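Local coordinates for putative metal resistance protein (Proteus mirabilis, PDB 6C29) that probably acts as a membrane-bound protein-disulfide reductase, its N-terminal periplasmic domain, the part in this chain, priming the disulfide isomerase activity of the trimeric partner protein ScsC, at residues A22-L34 against P94-N106. Sequence-based numbering, arbitrary orientation.
Sequences ADKSSTGDVKILL and PIELKSVDSDNLN
Antiparallel pairing of Val-30 to Leu-33 with Pro-94 to Leu-97 joins neighbouring strands in one sheet of the immunoglobulin-fold domain related to the N-terminal domain of DsbD; the loop 98-103 then crosses to strand 104-114 of the other sheet. Val-30 with Leu-97 and Ile-32 with Ile-95 are hydrogen-bonded pairs, as in Val-30 N to Leu-97 O at 2.8 Å. Pro-94, lacking an N-H, suits a non-hydrogen-bonded position opposite Leu-33.

Beta-branched Val-30, Ile-32 and Ile-95 suit extended backbone and, with Leu-97, face the sandwich interior. With CG1 beside its backbone N (chi1 -62°), Ile-32 carries CD1 to 3.7 Å from Leu-97 CD1; CD1 also meets Leu-105 CD2 tip to tip, bridging the two sheets beside Trp-60. Val-30 CG2 packs crosswise on Val-100 CG2 at 3.5 Å. On the other face, long Lys-31 reaches a salt bridge with Glu-138, and Glu-96, in the conformer given here, hydrogen-bonds to His-70.

Gly-28 closes the type I turn at phi 94°, where a CB would press against the preceding carbonyl O. Lys-24, bent at chi3 (92°), spans to the loop: NZ donates a hydrogen bond to Ser-102 O at 2.9 Å from above the carbonyl plane, forms a longer salt bridge, its hydrogen bond weak, with Asp-103 OD1, and reaches Val-100 O through a water 3.1 Å from NZ.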
ATOM      1  N   ALA A  22     -18.422  -7.338  -2.427  1.00 14.42           N
ATOM      2  CA  ALA A  22     -18.398  -7.529  -0.996  1.00 14.84           C
ATOM      3  C   ALA A  22     -19.203  -8.716  -0.532  1.00 16.01           C
ATOM      4  O   ALA A  22     -20.092  -9.184  -1.225  1.00 17.16           O
ATOM      5  CB  ALA A  22     -18.904  -6.269  -0.300  1.00 18.11           C
ATOM      6  N   ASP A  23     -18.848  -9.186   0.656  1.00 17.05           N
ATOM      7  CA  ASP A  23     -19.538 -10.280   1.329  1.00 20.20           C
ATOM      8  C   ASP A  23     -19.680  -9.929   2.800  1.00 22.14           C
ATOM      9  O   ASP A  23     -18.724  -9.497   3.423  1.00 22.53           O
ATOM     10  CB  ASP A  23     -18.752 -11.567   1.150  1.00 28.10           C
ATOM     11  CG  ASP A  23     -19.511 -12.790   1.610  1.00 42.26           C
ATOM     12  OD1 ASP A  23     -20.706 -12.663   1.939  1.00 45.38           O
ATOM     13  OD2 ASP A  23     -18.903 -13.879   1.636  1.00 51.02           O
ATOM     14  N   LYS A  24     -20.889 -10.077   3.345  1.00 23.52           N
ATOM     15  CA  LYS A  24     -21.106  -9.841   4.756  1.00 27.55           C
ATOM     16  C   LYS A  24     -21.383 -11.174   5.406  1.00 28.00           C
ATOM     17  O   LYS A  24     -22.247 -11.926   4.963  1.00 30.87           O
ATOM     18  CB  LYS A  24     -22.253  -8.846   5.010  1.00 31.02           C
ATOM     19  CG  LYS A  24     -22.423  -8.522   6.494  1.00 37.68           C
ATOM     20  CD  LYS A  24     -23.266  -7.271   6.765  1.00 42.89           C
ATOM     21  CE  LYS A  24     -24.721  -7.534   6.960  1.00 49.93           C
ATOM     22  NZ  LYS A  24     -25.350  -6.304   7.533  1.00 53.48           N
ATOM     23  N   SER A  25     -20.642 -11.451   6.469  1.00 31.21           N
ATOM     24  CA  SER A  25     -20.811 -12.688   7.216  1.00 41.45           C
ATOM     25  C   SER A  25     -21.957 -12.564   8.218  1.00 49.86           C
ATOM     26  O   SER A  25     -22.456 -11.465   8.482  1.00 45.37           O
ATOM     27  CB  SER A  25     -19.500 -13.041   7.929  1.00 43.21           C
ATOM     28  OG  SER A  25     -19.281 -12.183   9.042  1.00 46.81           O
ATOM     29  N   SER A  26     -22.377 -13.697   8.771  1.00 63.40           N
ATOM     30  CA  SER A  26     -23.460 -13.715   9.749  1.00 76.55           C
ATOM     31  C   SER A  26     -23.138 -12.866  10.980  1.00 80.00           C
ATOM     32  O   SER A  26     -24.042 -12.383  11.662  1.00 83.66           O
ATOM     33  CB  SER A  26     -23.759 -15.152  10.170  1.00 82.83           C
ATOM     34  OG  SER A  26     -22.606 -15.767  10.719  1.00 86.06           O
ATOM     35  N   THR A  27     -21.850 -12.688  11.260  1.00 76.17           N
ATOM     36  CA  THR A  27     -21.416 -11.902  12.408  1.00 72.47           C
ATOM     37  C   THR A  27     -21.395 -10.398  12.124  1.00 65.15           C
ATOM     38  O   THR A  27     -21.145  -9.597  13.025  1.00 66.68           O
ATOM     39  CB  THR A  27     -20.019 -12.336  12.864  1.00 74.98           C
ATOM     40  OG1 THR A  27     -19.105 -12.239  11.769  1.00 75.01           O
ATOM     41  CG2 THR A  27     -20.052 -13.769  13.368  1.00 77.34           C
ATOM     42  N   GLY A  28     -21.632 -10.018  10.870  1.00 55.53           N
ATOM     43  CA  GLY A  28     -21.725  -8.613  10.499  1.00 49.45           C
ATOM     44  C   GLY A  28     -20.421  -8.006  10.005  1.00 44.56           C
ATOM     45  O   GLY A  28     -20.331  -6.791   9.789  1.00 44.39           O
ATOM     46  N   ASP A  29     -19.409  -8.856   9.849  1.00 37.70           N
ATOM     47  CA  ASP A  29     -18.112  -8.465   9.291  1.00 36.78           C
ATOM     48  C   ASP A  29     -18.177  -8.455   7.766  1.00 30.42           C
ATOM     49  O   ASP A  29     -18.701  -9.389   7.165  1.00 30.07           O
ATOM     50  CB  ASP A  29     -17.005  -9.415   9.737  1.00 42.39           C
ATOM     51  CG  ASP A  29     -16.773  -9.387  11.244  1.00 52.55           C
ATOM     52  OD1 ASP A  29     -17.214  -8.417  11.907  1.00 52.80           O
ATOM     53  OD2 ASP A  29     -16.137 -10.337  11.758  1.00 57.71           O
ATOM     54  N   VAL A  30     -17.644  -7.402   7.149  1.00 23.49           N
ATOM     55  CA  VAL A  30     -17.707  -7.259   5.709  1.00 20.07           C
ATOM     56  C   VAL A  30     -16.303  -7.364   5.111  1.00 17.50           C
ATOM     57  O   VAL A  30     -15.372  -6.737   5.594  1.00 20.88           O
ATOM     58  CB  VAL A  30     -18.355  -5.910   5.284  1.00 21.00           C
ATOM     59  CG1 VAL A  30     -18.574  -5.877   3.820  1.00 22.79           C
ATOM     60  CG2 VAL A  30     -19.686  -5.714   6.002  1.00 22.92           C
ATOM     61  N   LYS A  31     -16.185  -8.169   4.060  1.00 15.31           N
ATOM     62  CA  LYS A  31     -14.993  -8.225   3.225  1.00 13.27           C
ATOM     63  C   LYS A  31     -15.339  -7.525   1.919  1.00 12.88           C
ATOM     64  O   LYS A  31     -16.401  -7.782   1.337  1.00 13.61           O
ATOM     65  CB  LYS A  31     -14.577  -9.674   2.968  1.00 16.70           C
ATOM     66  CG  LYS A  31     -14.009 -10.352   4.194  1.00 20.94           C
ATOM     67  CD  LYS A  31     -13.823 -11.858   4.010  1.00 24.24           C
ATOM     68  CE  LYS A  31     -12.870 -12.241   2.905  1.00 25.02           C
ATOM     69  NZ  LYS A  31     -12.735 -13.720   2.918  1.00 26.32           N
ATOM     70  N   ILE A  32     -14.446  -6.639   1.485  1.00 13.27           N
ATOM     71  CA  ILE A  32     -14.610  -5.849   0.272  1.00 13.22           C
ATOM     72  C   ILE A  32     -13.360  -6.012  -0.586  1.00 13.53           C
ATOM     73  O   ILE A  32     -12.238  -5.957  -0.073  1.00 14.34           O
ATOM     74  CB  ILE A  32     -14.821  -4.379   0.628  1.00 14.81           C
ATOM     75  CG1 ILE A  32     -16.104  -4.229   1.442  1.00 17.97           C
ATOM     76  CG2 ILE A  32     -14.893  -3.518  -0.596  1.00 18.42           C
ATOM     77  CD1 ILE A  32     -16.017  -3.104   2.382  1.00 27.46           C
ATOM     78  N   LEU A  33     -13.544  -6.189  -1.887  1.00 12.80           N
ATOM     79  CA  LEU A  33     -12.456  -6.135  -2.836  1.00 13.36           C
ATOM     80  C   LEU A  33     -12.640  -4.933  -3.694  1.00 12.37           C
ATOM     81  O   LEU A  33     -13.671  -4.794  -4.339  1.00 12.99           O
ATOM     82  CB  LEU A  33     -12.404  -7.370  -3.735  1.00 15.17           C
ATOM     83  CG  LEU A  33     -11.830  -8.619  -3.099  1.00 18.13           C
ATOM     84  CD1 LEU A  33     -12.034  -9.804  -4.011  1.00 20.96           C
ATOM     85  CD2 LEU A  33     -10.329  -8.433  -2.827  1.00 15.45           C
ATOM     86  N   LEU A  34     -11.655  -4.064  -3.719  1.00 10.96           N
ATOM     87  CA  LEU A  34     -11.664  -2.881  -4.559  1.00 11.59           C
ATOM     88  C   LEU A  34     -10.679  -3.083  -5.699  1.00 11.27           C
ATOM     89  O   LEU A  34      -9.479  -3.067  -5.481  1.00 12.82           O
ATOM     90  CB  LEU A  34     -11.296  -1.644  -3.765  1.00 12.28           C
ATOM     91  CG  LEU A  34     -11.191  -0.388  -4.579  1.00 14.84           C
ATOM     92  CD1 LEU A  34     -12.557  -0.020  -5.149  1.00 17.18           C
ATOM     93  CD2 LEU A  34     -10.647   0.737  -3.711  1.00 17.47           C
ATOM     94  N   PRO A  94      -7.791  -5.628  -0.888  1.00 10.14           N
ATOM     95  CA  PRO A  94      -8.694  -6.261   0.074  1.00 10.77           C
ATOM     96  C   PRO A  94      -8.900  -5.383   1.298  1.00 12.03           C
ATOM     97  O   PRO A  94      -7.916  -4.874   1.846  1.00 13.75           O
ATOM     98  CB  PRO A  94      -7.975  -7.559   0.448  1.00 10.77           C
ATOM     99  CG  PRO A  94      -6.624  -7.518  -0.250  1.00 12.30           C
ATOM    100  CD  PRO A  94      -6.424  -6.138  -0.765  1.00  9.90           C
ATOM    101  N   ILE A  95     -10.150  -5.220   1.692  1.00 12.88           N
ATOM    102  CA  ILE A  95     -10.564  -4.375   2.787  1.00 13.63           C
ATOM    103  C   ILE A  95     -11.480  -5.198   3.693  1.00 14.60           C
ATOM    104  O   ILE A  95     -12.207  -6.073   3.217  1.00 15.51           O
ATOM    105  CB  ILE A  95     -11.283  -3.137   2.261  1.00 16.28           C
ATOM    106  CG1 ILE A  95     -10.328  -2.318   1.377  1.00 16.20           C
ATOM    107  CG2 ILE A  95     -11.797  -2.293   3.395  1.00 21.42           C
ATOM    108  CD1 ILE A  95     -11.029  -1.378   0.455  1.00 20.19           C
ATOM    109  N   GLU A  96     -11.379  -4.969   4.995  1.00 14.36           N
ATOM    110  CA  GLU A  96     -12.261  -5.622   5.953  0.64 16.38           C
ATOM    111  C   GLU A  96     -12.858  -4.565   6.865  1.00 17.28           C
ATOM    112  O   GLU A  96     -12.158  -3.656   7.296  1.00 18.19           O
ATOM    113  CB  GLU A  96     -11.507  -6.674   6.764  0.64 19.24           C
ATOM    114  CG  GLU A  96     -11.085  -7.893   5.939  0.64 23.63           C
ATOM    115  CD  GLU A  96     -10.278  -8.927   6.723  0.64 27.43           C
ATOM    116  OE1 GLU A  96     -10.899  -9.807   7.364  0.64 27.81           O
ATOM    117  OE2 GLU A  96      -9.023  -8.872   6.696  0.64 32.14           O
ATOM    118  N   LEU A  97     -14.150  -4.723   7.161  1.00 20.27           N
ATOM    119  CA  LEU A  97     -14.908  -3.817   8.025  1.00 22.00           C
ATOM    120  C   LEU A  97     -15.651  -4.654   9.057  1.00 20.71           C
ATOM    121  O   LEU A  97     -16.068  -5.770   8.765  1.00 22.65           O
ATOM    122  CB  LEU A  97     -15.958  -2.980   7.273  1.00 25.27           C
ATOM    123  CG  LEU A  97     -15.575  -2.135   6.079  1.00 28.95           C
ATOM    124  CD1 LEU A  97     -16.826  -1.476   5.565  1.00 34.73           C
ATOM    125  CD2 LEU A  97     -14.551  -1.086   6.443  1.00 31.86           C
ATOM    126  N   LYS A  98     -15.736  -4.130  10.273  1.00 27.05           N
ATOM    127  CA  LYS A  98     -16.545  -4.734  11.345  1.00 37.53           C
ATOM    128  C   LYS A  98     -17.683  -3.815  11.776  1.00 43.23           C
ATOM    129  O   LYS A  98     -17.671  -2.615  11.498  1.00 41.14           O
ATOM    130  CB  LYS A  98     -15.673  -5.123  12.534  1.00 45.43           C
ATOM    131  CG  LYS A  98     -14.729  -6.269  12.227  1.00 54.30           C
ATOM    132  CD  LYS A  98     -13.935  -6.648  13.446  1.00 61.33           C
ATOM    133  CE  LYS A  98     -12.990  -7.799  13.158  1.00 66.93           C
ATOM    134  NZ  LYS A  98     -12.114  -8.022  14.334  1.00 69.70           N
ATOM    135  N   SER A  99     -18.710  -4.415  12.366  1.00 52.12           N
ATOM    136  CA  SER A  99     -19.839  -3.674  12.921  1.00 54.41           C
ATOM    137  C   SER A  99     -20.531  -2.786  11.906  1.00 47.81           C
ATOM    138  O   SER A  99     -20.803  -1.605  12.172  1.00 51.51           O
ATOM    139  CB  SER A  99     -19.358  -2.802  14.087  1.00 57.54           C
ATOM    140  OG  SER A  99     -18.618  -3.563  15.019  1.00 58.73           O
ATOM    141  N   VAL A 100     -20.841  -3.363  10.751  1.00 34.46           N
ATOM    142  CA  VAL A 100     -21.705  -2.696   9.804  1.00 26.91           C
ATOM    143  C   VAL A 100     -23.121  -3.038  10.217  1.00 26.51           C
ATOM    144  O   VAL A 100     -23.512  -4.200  10.148  1.00 29.40           O
ATOM    145  CB  VAL A 100     -21.440  -3.146   8.361  1.00 28.06           C
ATOM    146  CG1 VAL A 100     -22.431  -2.517   7.383  1.00 29.90           C
ATOM    147  CG2 VAL A 100     -20.007  -2.809   7.966  1.00 31.98           C
ATOM    148  N   ASP A 101     -23.871  -2.054  10.701  1.00 26.24           N
ATOM    149  CA  ASP A 101     -25.211  -2.333  11.213  1.00 28.54           C
ATOM    150  C   ASP A 101     -26.269  -2.377  10.100  1.00 27.78           C
ATOM    151  O   ASP A 101     -27.421  -2.758  10.320  1.00 30.38           O
ATOM    152  CB  ASP A 101     -25.602  -1.339  12.304  1.00 34.60           C
ATOM    153  CG  ASP A 101     -25.528   0.095  11.859  1.00 41.63           C
ATOM    154  OD1 ASP A 101     -25.904   0.394  10.702  1.00 46.71           O
ATOM    155  OD2 ASP A 101     -25.097   0.917  12.698  1.00 40.40           O
ATOM    156  N   SER A 102     -25.853  -2.056   8.890  1.00 23.80           N
ATOM    157  CA  SER A 102     -26.766  -1.860   7.775  1.00 25.65           C
ATOM    158  C   SER A 102     -26.580  -2.948   6.736  1.00 27.34           C
ATOM    159  O   SER A 102     -25.530  -3.585   6.665  1.00 30.21           O
ATOM    160  CB  SER A 102     -26.488  -0.495   7.129  1.00 26.95           C
ATOM    161  OG  SER A 102     -27.364  -0.271   6.030  1.00 28.47           O
ATOM    162  N   ASP A 103     -27.601  -3.152   5.923  1.00 25.80           N
ATOM    163  CA  ASP A 103     -27.518  -4.120   4.837  1.00 27.58           C
ATOM    164  C   ASP A 103     -26.947  -3.407   3.605  1.00 25.42           C
ATOM    165  O   ASP A 103     -26.716  -4.024   2.576  1.00 29.73           O
ATOM    166  CB  ASP A 103     -28.889  -4.732   4.533  1.00 34.53           C
ATOM    167  CG  ASP A 103     -29.431  -5.579   5.697  1.00 41.23           C
ATOM    168  OD1 ASP A 103     -28.624  -6.246   6.381  1.00 43.41           O
ATOM    169  OD2 ASP A 103     -30.662  -5.593   5.913  1.00 43.23           O
ATOM    170  N   ASN A 104     -26.770  -2.097   3.718  1.00 20.71           N
ATOM    171  CA  ASN A 104     -26.200  -1.297   2.657  1.00 21.80           C
ATOM    172  C   ASN A 104     -24.898  -0.657   3.089  1.00 21.85           C
ATOM    173  O   ASN A 104     -24.732  -0.219   4.235  1.00 23.52           O
ATOM    174  CB  ASN A 104     -27.207  -0.235   2.239  1.00 26.06           C
ATOM    175  CG  ASN A 104     -28.473  -0.846   1.687  1.00 34.77           C
ATOM    176  OD1 ASN A 104     -28.530  -1.242   0.525  1.00 39.88           O
ATOM    177  ND2 ASN A 104     -29.493  -0.951   2.536  1.00 36.66           N
ATOM    178  N   LEU A 105     -23.965  -0.613   2.161  1.00 19.95           N
ATOM    179  CA  LEU A 105     -22.703   0.021   2.410  1.00 22.49           C
ATOM    180  C   LEU A 105     -22.465   0.995   1.277  1.00 22.97           C
ATOM    181  O   LEU A 105     -22.461   0.619   0.109  1.00 27.17           O
ATOM    182  CB  LEU A 105     -21.612  -1.035   2.534  1.00 26.67           C
ATOM    183  CG  LEU A 105     -20.245  -0.574   3.009  1.00 30.93           C
ATOM    184  CD1 LEU A 105     -20.305   0.110   4.340  1.00 26.87           C
ATOM    185  CD2 LEU A 105     -19.369  -1.792   3.084  1.00 36.47           C
ATOM    186  N   ASN A 106     -22.322   2.258   1.643  1.00 17.79           N
ATOM    187  CA  ASN A 106     -22.112   3.327   0.704  1.00 18.25           C
ATOM    188  C   ASN A 106     -20.860   4.033   1.076  1.00 19.65           C
ATOM    189  O   ASN A 106     -20.656   4.340   2.250  1.00 22.62           O
ATOM    190  CB  ASN A 106     -23.285   4.302   0.704  1.00 24.86           C
ATOM    191  CG  ASN A 106     -24.600   3.597   0.574  1.00 32.06           C
ATOM    192  OD1 ASN A 106     -25.285   3.323   1.564  1.00 33.29           O
ATOM    193  ND2 ASN A 106     -24.938   3.241  -0.649  1.00 32.92           N
TER
HETATM  194  O   HOH W   1     -25.641  -5.898  10.567  1.00 31.65           O